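Local coordinates for protein POU domain, class 6, transcription factor 1 (Homo sapiens, PDB 3D1N) that binds DNA in a sequence-specific manner as a POU-family transcription factor, probably preferring a variant of the octamer motif, at residues N12-R17 and R46-D51. The protein carries 2 engineered substitutions. Residues are numbered along the deposited sequence; the frame is centred on the assembly and turned at random.
Sequences NFKIRR and RFEKLD. With nucleotides of chain C.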
loop_
_atom_site.group_PDB
_atom_site.type_symbol
_atom_site.label_atom_id
_atom_site.label_comp_id
_atom_site.label_asym_id
_atom_site.label_seq_id
_atom_site.Cartn_x
_atom_site.Cartn_y
_atom_site.Cartn_z
ATOM N N ASN K 12 7.346 -19.281 -1.104
ATOM C CA ASN K 12 8.710 -18.773 -1.041
ATOM C C ASN K 12 9.154 -18.005 -2.277
ATOM O O ASN K 12 9.894 -17.027 -2.167
ATOM C CB ASN K 12 9.697 -19.894 -0.716
ATOM C CG ASN K 12 9.604 -20.341 0.729
ATOM O OD1 ASN K 12 10.567 -20.231 1.485
ATOM N ND2 ASN K 12 8.429 -20.827 1.129
ATOM N N PHE K 13 8.701 -18.435 -3.448
ATOM C CA PHE K 13 9.068 -17.738 -4.674
ATOM C C PHE K 13 8.656 -16.274 -4.621
ATOM O O PHE K 13 9.441 -15.390 -4.967
ATOM C CB PHE K 13 8.439 -18.388 -5.903
ATOM C CG PHE K 13 8.692 -17.628 -7.172
ATOM C CD1 PHE K 13 9.818 -17.887 -7.933
ATOM C CD2 PHE K 13 7.812 -16.641 -7.595
ATOM C CE1 PHE K 13 10.059 -17.187 -9.099
ATOM C CE2 PHE K 13 8.049 -15.937 -8.759
ATOM C CZ PHE K 13 9.175 -16.212 -9.514
ATOM N N LYS K 14 7.415 -16.028 -4.207
ATOM C CA LYS K 14 6.902 -14.669 -4.112
ATOM C C LYS K 14 7.842 -13.806 -3.285
ATOM O O LYS K 14 8.323 -12.774 -3.762
ATOM C CB LYS K 14 5.497 -14.649 -3.499
ATOM C CG LYS K 14 5.193 -13.372 -2.719
ATOM C CD LYS K 14 3.698 -13.153 -2.493
ATOM C CE LYS K 14 3.101 -12.208 -3.536
ATOM N NZ LYS K 14 1.820 -11.588 -3.080
ATOM N N ILE K 15 8.114 -14.258 -2.059
ATOM C CA ILE K 15 8.925 -13.507 -1.102
ATOM C C ILE K 15 10.383 -13.354 -1.539
ATOM O O ILE K 15 11.012 -12.345 -1.231
ATOM C CB ILE K 15 8.874 -14.118 0.325
ATOM C CG1 ILE K 15 7.475 -14.656 0.644
ATOM C CG2 ILE K 15 9.299 -13.084 1.365
ATOM C CD1 ILE K 15 7.311 -15.162 2.081
ATOM N N ARG K 16 10.925 -14.345 -2.244
ATOM C CA ARG K 16 12.265 -14.205 -2.809
ATOM C C ARG K 16 12.272 -13.107 -3.867
ATOM O O ARG K 16 13.270 -12.414 -4.054
ATOM C CB ARG K 16 12.727 -15.510 -3.454
ATOM C CG ARG K 16 13.060 -16.636 -2.500
ATOM C CD ARG K 16 13.522 -17.846 -3.302
ATOM N NE ARG K 16 13.669 -19.052 -2.494
ATOM C CZ ARG K 16 14.133 -20.209 -2.958
ATOM N NH1 ARG K 16 14.501 -20.323 -4.229
ATOM N NH2 ARG K 16 14.233 -21.252 -2.147
ATOM N N ARG K 17 11.146 -12.972 -4.559
ATOM C CA ARG K 17 10.992 -12.021 -5.655
ATOM C C ARG K 17 10.772 -10.630 -5.083
ATOM O O ARG K 17 11.273 -9.625 -5.604
ATOM C CB ARG K 17 9.793 -12.436 -6.510
ATOM C CG ARG K 17 9.788 -11.879 -7.927
ATOM C CD ARG K 17 8.673 -10.879 -8.113
ATOM N NE ARG K 17 7.476 -11.298 -7.398
ATOM C CZ ARG K 17 6.453 -10.495 -7.140
ATOM N NH1 ARG K 17 6.494 -9.231 -7.541
ATOM N NH2 ARG K 17 5.398 -10.953 -6.477
ATOM N N ARG K 46 -0.856 -15.547 -11.116
ATOM C CA ARG K 46 -1.603 -16.808 -10.987
ATOM C C ARG K 46 -0.743 -17.876 -10.337
ATOM O O ARG K 46 -1.178 -18.554 -9.405
ATOM C CB ARG K 46 -2.067 -17.349 -12.348
ATOM C CG ARG K 46 -2.755 -16.363 -13.274
ATOM C CD ARG K 46 -4.250 -16.361 -13.107
ATOM N NE ARG K 46 -4.874 -17.524 -13.726
ATOM C CZ ARG K 46 -6.190 -17.716 -13.795
ATOM N NH1 ARG K 46 -7.025 -16.816 -13.283
ATOM N NH2 ARG K 46 -6.671 -18.808 -14.374
ATOM N N PHE K 47 0.479 -18.028 -10.844
ATOM C CA PHE K 47 1.403 -19.002 -10.291
ATOM C C PHE K 47 1.528 -18.840 -8.782
ATOM O O PHE K 47 1.225 -19.757 -8.008
ATOM C CB PHE K 47 2.786 -18.855 -10.913
ATOM C CG PHE K 47 3.738 -19.945 -10.499
ATOM C CD1 PHE K 47 4.463 -19.847 -9.317
ATOM C CD2 PHE K 47 3.888 -21.088 -11.280
ATOM C CE1 PHE K 47 5.331 -20.858 -8.929
ATOM C CE2 PHE K 47 4.753 -22.102 -10.900
ATOM C CZ PHE K 47 5.475 -21.987 -9.721
ATOM N N GLU K 48 1.993 -17.659 -8.385
ATOM C CA GLU K 48 2.196 -17.321 -6.990
ATOM C C GLU K 48 0.986 -17.668 -6.155
ATOM O O GLU K 48 1.091 -18.375 -5.153
ATOM C CB GLU K 48 2.459 -15.831 -6.872
ATOM C CG GLU K 48 3.778 -15.399 -7.455
ATOM C CD GLU K 48 4.179 -14.027 -6.975
ATOM O OE1 GLU K 48 3.297 -13.301 -6.464
ATOM O OE2 GLU K 48 5.374 -13.680 -7.103
ATOM N N LYS K 49 -0.164 -17.156 -6.580
ATOM C CA LYS K 49 -1.413 -17.337 -5.852
ATOM C C LYS K 49 -1.959 -18.753 -5.977
ATOM O O LYS K 49 -2.964 -19.094 -5.346
ATOM C CB LYS K 49 -2.456 -16.335 -6.340
ATOM C CG LYS K 49 -2.266 -14.927 -5.794
ATOM C CD LYS K 49 -2.633 -14.846 -4.319
ATOM C CE LYS K 49 -3.555 -13.655 -4.054
ATOM N NZ LYS K 49 -4.928 -13.849 -4.633
ATOM N N LEU K 50 -1.286 -19.569 -6.789
ATOM C CA LEU K 50 -1.700 -20.950 -7.056
ATOM C C LEU K 50 -3.047 -21.017 -7.765
ATOM O O LEU K 50 -3.980 -21.656 -7.282
ATOM C CB LEU K 50 -1.752 -21.775 -5.764
ATOM C CG LEU K 50 -0.431 -21.964 -5.017
ATOM C CD1 LEU K 50 -0.655 -22.674 -3.683
ATOM C CD2 LEU K 50 0.576 -22.718 -5.882
ATOM N N ASP K 51 -3.150 -20.336 -8.900
ATOM C CA ASP K 51 -4.342 -20.419 -9.730
ATOM C C ASP K 51 -3.966 -21.011 -11.073
ATOM O O ASP K 51 -4.019 -20.342 -12.108
ATOM C CB ASP K 51 -4.999 -19.052 -9.917
ATOM C CG ASP K 51 -6.396 -19.158 -10.502
ATOM O OD1 ASP K 51 -6.548 -19.734 -11.601
ATOM O OD2 ASP K 51 -7.346 -18.665 -9.861
ATOM P P DA C 11 -1.032 -10.966 -6.472
ATOM O OP1 DA C 11 -1.366 -11.632 -5.187
ATOM O OP2 DA C 11 -0.007 -11.570 -7.354
ATOM O "O5'" DA C 11 -2.425 -10.689 -7.207
ATOM C "C5'" DA C 11 -3.499 -10.288 -6.347
ATOM C "C4'" DA C 11 -4.796 -9.995 -7.091
ATOM O "O4'" DA C 11 -4.508 -9.207 -8.267
ATOM C "C3'" DA C 11 -5.559 -11.220 -7.576
ATOM O "O3'" DA C 11 -6.822 -11.252 -6.936
ATOM C "C2'" DA C 11 -5.662 -11.040 -9.095
ATOM C "C1'" DA C 11 -5.364 -9.563 -9.319
ATOM N N9 DA C 11 -4.611 -9.198 -10.518
ATOM C C8 DA C 11 -3.306 -9.517 -10.840
ATOM N N7 DA C 11 -2.904 -8.998 -11.996
ATOM C C5 DA C 11 -4.021 -8.293 -12.449
ATOM C C6 DA C 11 -4.262 -7.519 -13.610
ATOM N N6 DA C 11 -3.346 -7.313 -14.559
ATOM N N1 DA C 11 -5.483 -6.957 -13.753
ATOM C C2 DA C 11 -6.387 -7.163 -12.784
ATOM N N3 DA C 11 -6.286 -7.865 -11.650
ATOM C C4 DA C 11 -5.070 -8.405 -11.547
ATOM P P DA C 10 4.162 -6.710 -7.690
ATOM O OP1 DA C 10 4.855 -7.234 -6.491
ATOM O OP2 DA C 10 4.713 -6.885 -9.063
ATOM O "O5'" DA C 10 2.675 -7.266 -7.564
ATOM C "C5'" DA C 10 1.885 -6.916 -6.437
ATOM C "C4'" DA C 10 0.436 -7.348 -6.663
ATOM O "O4'" DA C 10 -0.232 -6.519 -7.650
ATOM C "C3'" DA C 10 0.263 -8.787 -7.154
ATOM O "O3'" DA C 10 -0.628 -9.438 -6.251
ATOM C "C2'" DA C 10 -0.264 -8.671 -8.594
ATOM C "C1'" DA C 10 -0.989 -7.329 -8.545
ATOM N N9 DA C 10 -1.139 -6.548 -9.784
ATOM C C8 DA C 10 -0.159 -6.159 -10.669
ATOM N N7 DA C 10 -0.603 -5.421 -11.681
ATOM C C5 DA C 10 -1.976 -5.308 -11.438
ATOM C C6 DA C 10 -3.028 -4.652 -12.136
ATOM N N6 DA C 10 -2.831 -3.949 -13.272
ATOM N N1 DA C 10 -4.288 -4.756 -11.629
ATOM C C2 DA C 10 -4.468 -5.453 -10.499
ATOM N N3 DA C 10 -3.562 -6.098 -9.742
ATOM C C4 DA C 10 -2.320 -5.993 -10.273
#
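R17 and E48 form a buried salt bridge between helix 4-18 and helix 41-49 of the POU-specific domain. R17 NH2 gives a hydrogen bond to E48 OE2 at 2.8 Å. OE2 receives it through its syn lone pair and lies tilted out of the guanidinium plane. R17 NE makes a second, weak bond to the same OE2 at 3.2 Å. Both donors converge on one oxygen, and the guanidinium and carboxylate planes are turned 40° apart, so this is not the coplanar bidentate pairing with two oxygens.

The third nitrogen of R17 is used by the DNA. NH1 donates to OP1 of DA10 of chain C at 2.8 Å, and the bond is fairly straight at 155°. NH1 also bonds to L22 O. The R17 chain leaves with CG anti to the backbone N (chi1 -159°), then bends at chi2 and chi3. This brings its head between the carboxylate and the phosphate.

E48 OE1 is satisfied by Q24 NE2. K14 lies across the carboxylate, with CB 3.7 Å from E48 OE2. K14 NZ is 4.1 Å from E48 OE1, beyond a salt bridge although the charges are opposite. F13 turns a ring edge to E48 OE2, with CD2 at 3.9 Å; its side chain also packs on V27 and L68.

Thus E48, on the second helix of the helix-turn-helix, is tied to helix 4-18 by R17 and to the motif's first helix, 24-31, by Q24. It probably also positions the R17 guanidinium for the DNA backbone and partly balances its charge.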